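Long-range contacts in DyP (Bjerkandera adusta, PDB 3MM3), which probably works as a heme b peroxidase, using hydrogen peroxide to oxidise dyes and other substrates: residues G195-G200 and H326-S331; M218-F223 and L355-Q360; R315-G320 and N379-K384. The protein carries 1 engineered substitution. All coordinates share one frame; numbering follows the deposited sequence.

Overall arrangement
Interactions 1 and 2 lie in the buried interior and share one sheet: strand 328-334, reached by interaction 1, pairs with strand 353-360 of interaction 2, through probable hydrogen bonds from Tyr359 N to Met328 O and Ser330 N to Val357 O. Interaction 2 is a regular antiparallel strand pair with backbone bonds and aromatic packing, while interaction 1 is a small apolar contact without hydrogen bonds between its segments. Interaction 3 joins two loops nearer the surface, its centre about 22 Å from that of interaction 1, and relies on a salt bridge, a bridging water and aromatic rings. All three touch the heme; Arg329 and Phe356 of the first two also meet the cyanide.

Interaction 1: G195-G200 and H326-S331; sequences GIILTG and HAMRSS. With HEM (protoporphyrin IX containing Fe), chain B; CYN (cyanide ion), chain C.
Ile197 drives its CD1 methyl against the backbone where Ala327 leads into Met328, and this, with the His326 carbonyl, is the tight part of the contact. Ile197 CD1 sits 3.8 Å from Ala327 CA and also lies 3.9 Å from Met328 CG, the two side chains crossing at about a right angle. Next to it, Ile196 turns CG2 anti to its own backbone N (the torsion to CG1 is -58°), which lays that methyl 3.3 Å from His326 O. The packing slackens at the side chain of the partly exposed His326, whose CB stays 4.4 Å from Ile196 CG2. Farther along, Arg329 faces the heme: bent at chi3 (-58°), it lays one guanidinium face over pyrrole atom C3D. Arg329 NH1 donates to the cyanide N, lying at the guanidinium edge, at 3.0 Å, and its NH2 to heme propionate O2A at 2.8 Å. With a leucine at Arg329, the cyanide and that propionate would probably each lose a charged hydrogen-bond donor. NH1 also bonds the engineered Asn171, and NH2 the carbonyl of Ser174. Around the contact, Ile15 of helix 13-16 touches Ile197, while strand 353-360 runs beside strand 328-334, with Glu358 and Gln360 touching Ala327.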
loop_
_atom_site.group_PDB
_atom_site.type_symbol
_atom_site.label_atom_id
_atom_site.label_comp_id
_atom_site.label_asym_id
_atom_site.label_seq_id
_atom_site.Cartn_x
_atom_site.Cartn_y
_atom_site.Cartn_z
ATOM N N GLY A 195 17.585 -3.454 -5.409
ATOM C CA GLY A 195 16.933 -3.254 -6.702
ATOM C C GLY A 195 15.555 -3.870 -6.852
ATOM O O GLY A 195 14.923 -3.695 -7.886
ATOM N N ILE A 196 15.076 -4.589 -5.835
ATOM C CA ILE A 196 13.659 -4.970 -5.813
ATOM C C ILE A 196 12.807 -3.702 -5.626
ATOM O O ILE A 196 11.674 -3.628 -6.114
ATOM C CB ILE A 196 13.350 -6.041 -4.725
ATOM C CG1 ILE A 196 14.205 -7.302 -4.937
ATOM C CG2 ILE A 196 11.856 -6.378 -4.675
ATOM C CD1 ILE A 196 14.205 -7.868 -6.364
ATOM N N ILE A 197 13.373 -2.707 -4.934
ATOM C CA ILE A 197 12.653 -1.480 -4.603
ATOM C C ILE A 197 13.184 -0.283 -5.382
ATOM O O ILE A 197 12.407 0.558 -5.836
ATOM C CB ILE A 197 12.743 -1.194 -3.081
ATOM C CG1 ILE A 197 12.269 -2.417 -2.269
ATOM C CG2 ILE A 197 11.943 0.064 -2.707
ATOM C CD1 ILE A 197 10.835 -2.863 -2.556
ATOM N N LEU A 198 14.504 -0.210 -5.533
ATOM C CA LEU A 198 15.182 0.953 -6.098
ATOM C C LEU A 198 15.657 0.680 -7.518
ATOM O O LEU A 198 16.441 -0.247 -7.770
ATOM C CB LEU A 198 16.368 1.370 -5.225
ATOM C CG LEU A 198 16.046 1.790 -3.790
ATOM C CD1 LEU A 198 17.322 1.838 -2.978
ATOM C CD2 LEU A 198 15.375 3.141 -3.747
ATOM N N THR A 199 15.197 1.505 -8.446
ATOM C CA THR A 199 15.552 1.318 -9.845
ATOM C C THR A 199 17.066 1.496 -10.027
ATOM O O THR A 199 17.698 2.377 -9.420
ATOM C CB THR A 199 14.746 2.251 -10.779
ATOM O OG1 THR A 199 14.767 3.588 -10.271
ATOM C CG2 THR A 199 13.310 1.782 -10.889
ATOM N N GLY A 200 17.639 0.622 -10.846
ATOM C CA GLY A 200 19.052 0.695 -11.172
ATOM C C GLY A 200 19.980 0.003 -10.194
ATOM O O GLY A 200 21.193 -0.040 -10.424
ATOM N N HIS A 326 8.363 -8.671 -3.696
ATOM C CA HIS A 326 8.204 -7.844 -2.503
ATOM C C HIS A 326 8.107 -6.379 -2.864
ATOM O O HIS A 326 8.665 -5.944 -3.873
ATOM C CB HIS A 326 9.366 -8.090 -1.540
ATOM C CG HIS A 326 9.349 -9.457 -0.948
ATOM N ND1 HIS A 326 8.520 -9.803 0.096
ATOM C CD2 HIS A 326 10.005 -10.586 -1.301
ATOM C CE1 HIS A 326 8.690 -11.084 0.379
ATOM N NE2 HIS A 326 9.589 -11.579 -0.453
ATOM N N ALA A 327 7.395 -5.625 -2.033
ATOM C CA ALA A 327 7.255 -4.188 -2.245
ATOM C C ALA A 327 7.150 -3.486 -0.897
ATOM O O ALA A 327 6.739 -4.089 0.085
ATOM C CB ALA A 327 6.024 -3.903 -3.093
ATOM N N MET A 328 7.495 -2.201 -0.871
ATOM C CA MET A 328 7.325 -1.367 0.321
ATOM C C MET A 328 5.950 -0.726 0.298
ATOM O O MET A 328 5.498 -0.277 -0.757
ATOM C CB MET A 328 8.371 -0.258 0.362
ATOM C CG MET A 328 9.797 -0.744 0.530
ATOM S SD MET A 328 10.128 -1.435 2.162
ATOM C CE MET A 328 11.920 -1.459 2.133
ATOM N N ARG A 329 5.288 -0.661 1.449
ATOM C CA ARG A 329 3.968 -0.017 1.523
ATOM C C ARG A 329 3.981 1.178 2.452
ATOM O O ARG A 329 4.594 1.125 3.521
ATOM C CB ARG A 329 2.901 -1.010 1.983
ATOM C CG ARG A 329 2.608 -2.088 0.968
ATOM C CD ARG A 329 1.700 -3.191 1.523
ATOM N NE ARG A 329 2.327 -3.790 2.703
ATOM C CZ ARG A 329 1.809 -3.832 3.930
ATOM N NH1 ARG A 329 0.577 -3.391 4.187
ATOM N NH2 ARG A 329 2.523 -4.379 4.907
ATOM N N SER A 330 3.285 2.249 2.069
ATOM C CA SER A 330 3.221 3.435 2.939
ATOM C C SER A 330 1.834 4.074 2.898
ATOM O O SER A 330 1.688 5.247 2.552
ATOM C CB SER A 330 4.331 4.449 2.588
ATOM O OG SER A 330 4.511 5.421 3.623
ATOM N N SER A 331 0.824 3.292 3.269
ATOM C CA SER A 331 -0.573 3.732 3.175
ATOM C C SER A 331 -1.074 4.493 4.400
ATOM O O SER A 331 -0.465 4.455 5.468
ATOM C CB SER A 331 -1.469 2.534 2.896
ATOM O OG SER A 331 -0.971 1.804 1.784
HETATM C CHA HEM B . -0.923 -6.427 4.564
HETATM C CHB HEM B . -5.183 -4.171 4.793
HETATM C CHC HEM B . -5.019 -3.375 0.032
HETATM C CHD HEM B . -0.820 -5.718 -0.249
HETATM C C1A HEM B . -2.098 -5.919 5.037
HETATM C C2A HEM B . -2.554 -5.988 6.403
HETATM C C3A HEM B . -3.737 -5.374 6.464
HETATM C C4A HEM B . -4.054 -4.877 5.149
HETATM C CMA HEM B . -4.632 -5.186 7.700
HETATM C CAA HEM B . -1.797 -6.698 7.550
HETATM C CBA HEM B . -0.622 -5.885 8.103
HETATM C CGA HEM B . 0.713 -6.347 7.561
HETATM O O1A HEM B . 0.909 -7.572 7.413
HETATM O O2A HEM B . 1.591 -5.513 7.313
HETATM C C1B HEM B . -5.512 -3.746 3.532
HETATM C C2B HEM B . -6.668 -2.953 3.180
HETATM C C3B HEM B . -6.618 -2.725 1.864
HETATM C C4B HEM B . -5.414 -3.360 1.351
HETATM C CMB HEM B . -7.749 -2.501 4.181
HETATM C CAB HEM B . -7.610 -1.931 0.994
HETATM C CBB HEM B . -8.376 -0.947 1.479
HETATM C C1C HEM B . -3.899 -3.991 -0.468
HETATM C C2C HEM B . -3.554 -4.099 -1.871
HETATM C C3C HEM B . -2.384 -4.768 -1.946
HETATM C C4C HEM B . -1.979 -5.085 -0.599
HETATM C CMC HEM B . -4.404 -3.502 -3.017
HETATM C CAC HEM B . -1.562 -5.147 -3.195
HETATM C CBC HEM B . -2.153 -5.477 -4.342
HETATM C C1D HEM B . -0.438 -6.041 1.023
HETATM C C2D HEM B . 0.829 -6.627 1.353
HETATM C C3D HEM B . 0.794 -6.856 2.832
HETATM C C4D HEM B . -0.494 -6.390 3.262
HETATM C CMD HEM B . 2.013 -6.955 0.427
HETATM C CAD HEM B . 1.917 -7.475 3.660
HETATM C CBD HEM B . 1.843 -8.987 3.468
HETATM C CGD HEM B . 3.005 -9.692 4.128
HETATM O O1D HEM B . 2.761 -10.677 4.871
HETATM O O2D HEM B . 4.174 -9.294 3.917
HETATM N NA HEM B . -3.028 -5.219 4.305
HETATM N NB HEM B . -4.750 -3.984 2.394
HETATM N NC HEM B . -2.934 -4.623 0.281
HETATM N ND HEM B . -1.208 -5.892 2.178
HETATM FE FE HEM B . -3.005 -4.946 2.275
HETATM C C CYN C . -2.152 -3.104 2.564
HETATM N N CYN C . -1.752 -2.050 2.782
#

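Interaction 2: M218-F223 and L355-Q360; sequences MAFRHF and LFVEYQ. With HEM (protoporphyrin IX containing Fe), chain B; CYN (cyanide ion), chain C.
Leu355 packs beside His222, its CD2 methyl 3.9 Å from the imidazole CD2, while its CB borders the Phe220 ring. Phe356 pairs with Arg221 through two backbone hydrogen bonds, one each way. The Phe356 ring, with CG anti to the backbone N (172°), rises from the sheet face turned to the heme, not that of Leu355; its CE1 comes 3.4 Å from heme C1C and the ring edge meets the cyanide. Phe223 turns its edge toward the face of this ring in an offset edge-to-face pair, centroids 5.7 Å apart and planes at 61°. Val357, back on the face of Leu355, offers CG2 to the edge of Phe220 and CG1 to Met218. Glu358 closes the second two-bond pair, with Ala219, the bond from Ala219 N to Glu358 O being nearly straight at 171°; Glu358 OE1 approaches heme CAC to 3.6 Å. Tyr359 lies alongside Met218, CE1 3.7 Å from Met218 CB, and its hydroxyl bonds Asp14. Gln360 gives Glu358 O a weak NE2 bond, and its OE1 takes Phe367 N. These central strands of a four-stranded antiparallel sheet belong to a ferredoxin-like domain, as in the dimeric alpha+beta barrel family, and line the cyanide side of the heme.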
loop_
_atom_site.group_PDB
_atom_site.type_symbol
_atom_site.label_atom_id
_atom_site.label_comp_id
_atom_site.label_asym_id
_atom_site.label_seq_id
_atom_site.Cartn_x
_atom_site.Cartn_y
_atom_site.Cartn_z
ATOM N N MET A 218 5.884 4.252 -7.649
ATOM C CA MET A 218 4.744 4.223 -6.752
ATOM C C MET A 218 3.494 3.776 -7.504
ATOM O O MET A 218 3.140 4.345 -8.544
ATOM C CB MET A 218 4.512 5.608 -6.154
ATOM C CG MET A 218 3.245 5.682 -5.291
ATOM S SD MET A 218 2.613 7.326 -4.897
ATOM C CE MET A 218 3.841 7.914 -3.739
ATOM N N ALA A 219 2.833 2.760 -6.962
ATOM C CA ALA A 219 1.470 2.448 -7.342
ATOM C C ALA A 219 0.586 3.080 -6.277
ATOM O O ALA A 219 0.594 2.665 -5.113
ATOM C CB ALA A 219 1.260 0.935 -7.407
ATOM N N PHE A 220 -0.146 4.113 -6.678
ATOM C CA PHE A 220 -1.083 4.780 -5.800
ATOM C C PHE A 220 -2.488 4.272 -6.108
ATOM O O PHE A 220 -2.868 4.151 -7.278
ATOM C CB PHE A 220 -1.029 6.305 -5.970
ATOM C CG PHE A 220 -2.067 7.019 -5.147
ATOM C CD1 PHE A 220 -1.837 7.256 -3.794
ATOM C CD2 PHE A 220 -3.286 7.403 -5.696
ATOM C CE1 PHE A 220 -2.797 7.874 -3.013
ATOM C CE2 PHE A 220 -4.241 8.024 -4.908
ATOM C CZ PHE A 220 -3.991 8.254 -3.571
ATOM N N ARG A 221 -3.254 3.966 -5.062
ATOM C CA ARG A 221 -4.663 3.568 -5.211
ATOM C C ARG A 221 -5.514 4.293 -4.194
ATOM O O ARG A 221 -5.170 4.350 -3.011
ATOM C CB ARG A 221 -4.862 2.061 -5.021
ATOM C CG ARG A 221 -3.997 1.181 -5.911
ATOM C CD ARG A 221 -4.639 0.991 -7.278
ATOM N NE ARG A 221 -5.614 -0.098 -7.283
ATOM C CZ ARG A 221 -6.594 -0.247 -8.171
ATOM N NH1 ARG A 221 -6.803 0.642 -9.146
ATOM N NH2 ARG A 221 -7.377 -1.308 -8.086
ATOM N N HIS A 222 -6.616 4.857 -4.666
ATOM C CA HIS A 222 -7.604 5.478 -3.809
ATOM C C HIS A 222 -8.734 4.474 -3.581
ATOM O O HIS A 222 -9.511 4.207 -4.492
ATOM C CB HIS A 222 -8.121 6.753 -4.489
ATOM C CG HIS A 222 -9.177 7.468 -3.713
ATOM N ND1 HIS A 222 -9.938 8.478 -4.259
ATOM C CD2 HIS A 222 -9.614 7.308 -2.443
ATOM C CE1 HIS A 222 -10.788 8.923 -3.351
ATOM N NE2 HIS A 222 -10.620 8.221 -2.244
ATOM N N PHE A 223 -8.816 3.916 -2.372
ATOM C CA PHE A 223 -9.860 2.934 -2.066
ATOM C C PHE A 223 -10.897 3.518 -1.140
ATOM O O PHE A 223 -10.550 4.031 -0.083
ATOM C CB PHE A 223 -9.266 1.726 -1.338
ATOM C CG PHE A 223 -8.306 0.908 -2.157
ATOM C CD1 PHE A 223 -8.691 0.340 -3.374
ATOM C CD2 PHE A 223 -7.024 0.655 -1.677
ATOM C CE1 PHE A 223 -7.803 -0.435 -4.107
ATOM C CE2 PHE A 223 -6.133 -0.132 -2.403
ATOM C CZ PHE A 223 -6.526 -0.685 -3.610
ATOM N N LEU A 355 -5.753 5.446 1.477
ATOM C CA LEU A 355 -4.877 5.987 0.449
ATOM C C LEU A 355 -3.666 5.068 0.425
ATOM O O LEU A 355 -2.808 5.113 1.309
ATOM C CB LEU A 355 -4.485 7.447 0.765
ATOM C CG LEU A 355 -5.693 8.363 1.007
ATOM C CD1 LEU A 355 -5.215 9.755 1.364
ATOM C CD2 LEU A 355 -6.632 8.420 -0.205
ATOM N N PHE A 356 -3.635 4.203 -0.581
ATOM C CA PHE A 356 -2.701 3.088 -0.636
ATOM C C PHE A 356 -1.502 3.428 -1.510
ATOM O O PHE A 356 -1.646 3.960 -2.612
ATOM C CB PHE A 356 -3.458 1.870 -1.155
ATOM C CG PHE A 356 -2.601 0.674 -1.453
ATOM C CD1 PHE A 356 -2.441 -0.336 -0.508
ATOM C CD2 PHE A 356 -2.001 0.528 -2.708
ATOM C CE1 PHE A 356 -1.664 -1.466 -0.801
ATOM C CE2 PHE A 356 -1.233 -0.597 -3.012
ATOM C CZ PHE A 356 -1.069 -1.604 -2.059
ATOM N N VAL A 357 -0.322 3.085 -1.002
ATOM C CA VAL A 357 0.936 3.419 -1.649
ATOM C C VAL A 357 1.831 2.188 -1.600
ATOM O O VAL A 357 2.099 1.651 -0.524
ATOM C CB VAL A 357 1.609 4.604 -0.895
ATOM C CG1 VAL A 357 2.997 4.869 -1.405
ATOM C CG2 VAL A 357 0.774 5.875 -1.008
ATOM N N GLU A 358 2.294 1.745 -2.760
ATOM C CA GLU A 358 3.227 0.621 -2.810
ATOM C C GLU A 358 4.379 0.961 -3.756
ATOM O O GLU A 358 4.144 1.413 -4.881
ATOM C CB GLU A 358 2.493 -0.643 -3.240
ATOM C CG GLU A 358 3.238 -1.905 -2.962
ATOM C CD GLU A 358 2.366 -3.159 -3.022
ATOM O OE1 GLU A 358 1.375 -3.188 -3.767
ATOM O OE2 GLU A 358 2.684 -4.144 -2.316
ATOM N N TYR A 359 5.608 0.748 -3.288
ATOM C CA TYR A 359 6.824 1.064 -4.041
ATOM C C TYR A 359 7.571 -0.191 -4.452
ATOM O O TYR A 359 7.749 -1.116 -3.644
ATOM C CB TYR A 359 7.789 1.887 -3.195
ATOM C CG TYR A 359 7.297 3.249 -2.756
ATOM C CD1 TYR A 359 7.226 4.313 -3.656
ATOM C CD2 TYR A 359 6.951 3.486 -1.425
ATOM C CE1 TYR A 359 6.802 5.570 -3.253
ATOM C CE2 TYR A 359 6.522 4.755 -1.003
ATOM C CZ TYR A 359 6.450 5.790 -1.934
ATOM O OH TYR A 359 6.050 7.058 -1.557
ATOM N N GLN A 360 8.049 -0.197 -5.697
ATOM C CA GLN A 360 8.829 -1.312 -6.246
ATOM C C GLN A 360 9.565 -0.812 -7.470
ATOM O O GLN A 360 9.170 0.185 -8.065
ATOM C CB GLN A 360 7.911 -2.479 -6.635
ATOM C CG GLN A 360 6.795 -2.095 -7.633
ATOM C CD GLN A 360 5.550 -1.568 -6.946
ATOM O OE1 GLN A 360 4.878 -2.305 -6.225
ATOM N NE2 GLN A 360 5.225 -0.290 -7.169
HETATM C CHA HEM B . -0.923 -6.427 4.564
HETATM C CHB HEM B . -5.183 -4.171 4.793
HETATM C CHC HEM B . -5.019 -3.375 0.032
HETATM C CHD HEM B . -0.820 -5.718 -0.249
HETATM C C1A HEM B . -2.098 -5.919 5.037
HETATM C C2A HEM B . -2.554 -5.988 6.403
HETATM C C3A HEM B . -3.737 -5.374 6.464
HETATM C C4A HEM B . -4.054 -4.877 5.149
HETATM C CMA HEM B . -4.632 -5.186 7.700
HETATM C CAA HEM B . -1.797 -6.698 7.550
HETATM C CBA HEM B . -0.622 -5.885 8.103
HETATM C CGA HEM B . 0.713 -6.347 7.561
HETATM O O1A HEM B . 0.909 -7.572 7.413
HETATM O O2A HEM B . 1.591 -5.513 7.313
HETATM C C1B HEM B . -5.512 -3.746 3.532
HETATM C C2B HEM B . -6.668 -2.953 3.180
HETATM C C3B HEM B . -6.618 -2.725 1.864
HETATM C C4B HEM B . -5.414 -3.360 1.351
HETATM C CMB HEM B . -7.749 -2.501 4.181
HETATM C CAB HEM B . -7.610 -1.931 0.994
HETATM C CBB HEM B . -8.376 -0.947 1.479
HETATM C C1C HEM B . -3.899 -3.991 -0.468
HETATM C C2C HEM B . -3.554 -4.099 -1.871
HETATM C C3C HEM B . -2.384 -4.768 -1.946
HETATM C C4C HEM B . -1.979 -5.085 -0.599
HETATM C CMC HEM B . -4.404 -3.502 -3.017
HETATM C CAC HEM B . -1.562 -5.147 -3.195
HETATM C CBC HEM B . -2.153 -5.477 -4.342
HETATM C C1D HEM B . -0.438 -6.041 1.023
HETATM C C2D HEM B . 0.829 -6.627 1.353
HETATM C C3D HEM B . 0.794 -6.856 2.832
HETATM C C4D HEM B . -0.494 -6.390 3.262
HETATM C CMD HEM B . 2.013 -6.955 0.427
HETATM C CAD HEM B . 1.917 -7.475 3.660
HETATM C CBD HEM B . 1.843 -8.987 3.468
HETATM C CGD HEM B . 3.005 -9.692 4.128
HETATM O O1D HEM B . 2.761 -10.677 4.871
HETATM O O2D HEM B . 4.174 -9.294 3.917
HETATM N NA HEM B . -3.028 -5.219 4.305
HETATM N NB HEM B . -4.750 -3.984 2.394
HETATM N NC HEM B . -2.934 -4.623 0.281
HETATM N ND HEM B . -1.208 -5.892 2.178
HETATM FE FE HEM B . -3.005 -4.946 2.275
HETATM C C CYN C . -2.152 -3.104 2.564
HETATM N N CYN C . -1.752 -2.050 2.782
#

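Interaction 3: R315-G320 and N379-K384; sequences RQDLGG and NFPFSK. With HEM (protoporphyrin IX containing Fe), chain B.
A short 3-10 turn, residues 316-318, meets a loop bent by the cis peptide between Phe380 and Pro381, and the same turn is preceded by a heme-binding arginine. Asp317 is central to the meeting. Asp317 OD1 forms a salt bridge with Lys384 NZ at 2.8 Å; the ammonium group comes from above the carboxylate plane, 56° out of it, with the two side chains crossing at about a right angle. The other oxygen, Asp317 OD2, lies 3.7 Å from Pro381 CG and has its own salt bridge to Arg310, so two basic residues hold the carboxylate. A water ties the backbones together, donating to Asp317 O and to Phe382 O, each at 2.7 Å, and accepting from Lys384 NZ, which also bonds the carbonyl of Leu297. Beside this polar cluster, Leu318 points CD2 at the edge of the Phe380 ring, 3.7 Å from CZ, while Pro381 CB stands over the centre of one face of that ring. Phe382 holds CG between its backbone N and carbonyl carbon (chi1 44°), and the ring reaches back to Asp317 O, with CE1 3.7 Å away. Just before the turn the extended Arg315 sends NH2 to heme propionate O1D at 2.9 Å in a nearly straight bond of 167°, and Phe291 meets it in a cation-pi contact. The turn follows helix 308-312, which carries the axial ligand His308, and the cis-proline loop follows helix 367-375, whose Trp374 stacks on Phe380.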
loop_
_atom_site.group_PDB
_atom_site.type_symbol
_atom_site.label_atom_id
_atom_site.label_comp_id
_atom_site.label_asym_id
_atom_site.label_seq_id
_atom_site.Cartn_x
_atom_site.Cartn_y
_atom_site.Cartn_z
ATOM N N ARG A 315 4.983 -16.354 1.043
ATOM C CA ARG A 315 6.020 -17.004 1.853
ATOM C C ARG A 315 6.265 -18.434 1.333
ATOM O O ARG A 315 6.517 -18.604 0.137
ATOM C CB ARG A 315 5.676 -16.915 3.356
ATOM C CG ARG A 315 5.382 -15.472 3.788
ATOM C CD ARG A 315 5.150 -15.280 5.269
ATOM N NE ARG A 315 4.738 -13.896 5.502
ATOM C CZ ARG A 315 5.145 -13.125 6.502
ATOM N NH1 ARG A 315 6.003 -13.572 7.419
ATOM N NH2 ARG A 315 4.722 -11.871 6.564
ATOM N N GLN A 316 6.171 -19.448 2.188
ATOM C CA GLN A 316 6.494 -20.819 1.769
ATOM C C GLN A 316 5.520 -21.447 0.771
ATOM O O GLN A 316 5.814 -22.493 0.204
ATOM C CB GLN A 316 6.703 -21.734 2.984
ATOM C CG GLN A 316 8.063 -21.591 3.662
ATOM C CD GLN A 316 9.234 -21.958 2.754
ATOM O OE1 GLN A 316 10.180 -21.192 2.617
ATOM N NE2 GLN A 316 9.152 -23.117 2.116
ATOM N N ASP A 317 4.378 -20.802 0.517
ATOM C CA ASP A 317 3.495 -21.291 -0.549
ATOM C C ASP A 317 4.202 -21.261 -1.901
ATOM O O ASP A 317 3.823 -21.995 -2.802
ATOM C CB ASP A 317 2.197 -20.476 -0.656
ATOM C CG ASP A 317 1.200 -20.782 0.447
ATOM O OD1 ASP A 317 1.224 -21.874 1.059
ATOM O OD2 ASP A 317 0.347 -19.912 0.681
ATOM N N LEU A 318 5.228 -20.422 -2.033
ATOM C CA LEU A 318 6.018 -20.368 -3.272
ATOM C C LEU A 318 7.102 -21.451 -3.350
ATOM O O LEU A 318 7.742 -21.614 -4.394
ATOM C CB LEU A 318 6.639 -18.981 -3.474
ATOM C CG LEU A 318 5.707 -17.778 -3.632
ATOM C CD1 LEU A 318 6.540 -16.530 -3.899
ATOM C CD2 LEU A 318 4.661 -17.947 -4.718
ATOM N N GLY A 319 7.306 -22.181 -2.254
ATOM C CA GLY A 319 8.271 -23.282 -2.213
ATOM C C GLY A 319 9.595 -22.897 -1.594
ATOM O O GLY A 319 10.479 -23.746 -1.425
ATOM N N GLY A 320 9.730 -21.623 -1.244
ATOM C CA GLY A 320 10.970 -21.084 -0.700
ATOM C C GLY A 320 10.951 -19.572 -0.796
ATOM O O GLY A 320 10.023 -19.006 -1.375
ATOM N N ASN A 379 -7.006 -19.783 -8.433
ATOM C CA ASN A 379 -6.132 -20.932 -8.413
ATOM C C ASN A 379 -4.750 -20.643 -7.845
ATOM O O ASN A 379 -3.809 -21.408 -8.054
ATOM C CB ASN A 379 -6.068 -21.532 -9.812
ATOM C CG ASN A 379 -7.394 -22.119 -10.218
ATOM O OD1 ASN A 379 -7.899 -23.015 -9.541
ATOM N ND2 ASN A 379 -7.989 -21.602 -11.291
ATOM N N PHE A 380 -4.641 -19.539 -7.104
ATOM C CA PHE A 380 -3.417 -19.215 -6.384
ATOM C C PHE A 380 -3.695 -19.078 -4.883
ATOM O O PHE A 380 -4.708 -18.505 -4.511
ATOM C CB PHE A 380 -2.745 -17.937 -6.918
ATOM C CG PHE A 380 -1.433 -17.684 -6.264
ATOM C CD1 PHE A 380 -0.276 -18.275 -6.757
ATOM C CD2 PHE A 380 -1.368 -16.956 -5.074
ATOM C CE1 PHE A 380 0.924 -18.114 -6.115
ATOM C CE2 PHE A 380 -0.173 -16.800 -4.421
ATOM C CZ PHE A 380 0.985 -17.368 -4.943
ATOM N N PRO A 381 -2.809 -19.609 -4.015
ATOM C CA PRO A 381 -1.562 -20.335 -4.271
ATOM C C PRO A 381 -1.788 -21.653 -5.004
ATOM O O PRO A 381 -2.850 -22.264 -4.880
ATOM C CB PRO A 381 -0.985 -20.572 -2.865
ATOM C CG PRO A 381 -2.166 -20.522 -1.957
ATOM C CD PRO A 381 -3.066 -19.469 -2.565
ATOM N N PHE A 382 -0.776 -22.052 -5.763
ATOM C CA PHE A 382 -0.856 -23.239 -6.609
ATOM C C PHE A 382 -0.611 -24.495 -5.790
ATOM O O PHE A 382 -0.104 -24.434 -4.661
ATOM C CB PHE A 382 0.147 -23.141 -7.777
ATOM C CG PHE A 382 1.502 -22.637 -7.383
ATOM C CD1 PHE A 382 2.404 -23.463 -6.713
ATOM C CD2 PHE A 382 1.886 -21.335 -7.694
ATOM C CE1 PHE A 382 3.662 -22.993 -6.339
ATOM C CE2 PHE A 382 3.139 -20.856 -7.329
ATOM C CZ PHE A 382 4.031 -21.687 -6.650
ATOM N N SER A 383 -1.007 -25.628 -6.368
ATOM C CA SER A 383 -0.739 -26.962 -5.821
ATOM C C SER A 383 -1.405 -27.257 -4.472
ATOM O O SER A 383 -0.893 -28.055 -3.689
ATOM C CB SER A 383 0.773 -27.228 -5.752
ATOM O OG SER A 383 1.372 -27.073 -7.031
ATOM N N LYS A 384 -2.543 -26.619 -4.211
ATOM C CA LYS A 384 -3.277 -26.862 -2.970
ATOM C C LYS A 384 -4.308 -27.963 -3.185
ATOM O O LYS A 384 -4.726 -28.187 -4.322
ATOM C CB LYS A 384 -3.951 -25.576 -2.466
ATOM C CG LYS A 384 -2.980 -24.438 -2.117
ATOM C CD LYS A 384 -1.800 -24.913 -1.255
ATOM C CE LYS A 384 -0.944 -23.735 -0.772
ATOM N NZ LYS A 384 0.324 -24.195 -0.136
HETATM C CHA HEM B . -0.923 -6.427 4.564
HETATM C CHB HEM B . -5.183 -4.171 4.793
HETATM C CHC HEM B . -5.019 -3.375 0.032
HETATM C CHD HEM B . -0.820 -5.718 -0.249
HETATM C C1A HEM B . -2.098 -5.919 5.037
HETATM C C2A HEM B . -2.554 -5.988 6.403
HETATM C C3A HEM B . -3.737 -5.374 6.464
HETATM C C4A HEM B . -4.054 -4.877 5.149
HETATM C CMA HEM B . -4.632 -5.186 7.700
HETATM C CAA HEM B . -1.797 -6.698 7.550
HETATM C CBA HEM B . -0.622 -5.885 8.103
HETATM C CGA HEM B . 0.713 -6.347 7.561
HETATM O O1A HEM B . 0.909 -7.572 7.413
HETATM O O2A HEM B . 1.591 -5.513 7.313
HETATM C C1B HEM B . -5.512 -3.746 3.532
HETATM C C2B HEM B . -6.668 -2.953 3.180
HETATM C C3B HEM B . -6.618 -2.725 1.864
HETATM C C4B HEM B . -5.414 -3.360 1.351
HETATM C CMB HEM B . -7.749 -2.501 4.181
HETATM C CAB HEM B . -7.610 -1.931 0.994
HETATM C CBB HEM B . -8.376 -0.947 1.479
HETATM C C1C HEM B . -3.899 -3.991 -0.468
HETATM C C2C HEM B . -3.554 -4.099 -1.871
HETATM C C3C HEM B . -2.384 -4.768 -1.946
HETATM C C4C HEM B . -1.979 -5.085 -0.599
HETATM C CMC HEM B . -4.404 -3.502 -3.017
HETATM C CAC HEM B . -1.562 -5.147 -3.195
HETATM C CBC HEM B . -2.153 -5.477 -4.342
HETATM C C1D HEM B . -0.438 -6.041 1.023
HETATM C C2D HEM B . 0.829 -6.627 1.353
HETATM C C3D HEM B . 0.794 -6.856 2.832
HETATM C C4D HEM B . -0.494 -6.390 3.262
HETATM C CMD HEM B . 2.013 -6.955 0.427
HETATM C CAD HEM B . 1.917 -7.475 3.660
HETATM C CBD HEM B . 1.843 -8.987 3.468
HETATM C CGD HEM B . 3.005 -9.692 4.128
HETATM O O1D HEM B . 2.761 -10.677 4.871
HETATM O O2D HEM B . 4.174 -9.294 3.917
HETATM N NA HEM B . -3.028 -5.219 4.305
HETATM N NB HEM B . -4.750 -3.984 2.394
HETATM N NC HEM B . -2.934 -4.623 0.281
HETATM N ND HEM B . -1.208 -5.892 2.178
HETATM FE FE HEM B . -3.005 -4.946 2.275
HETATM O O HOH W 1 1.675 -23.636 -2.748
#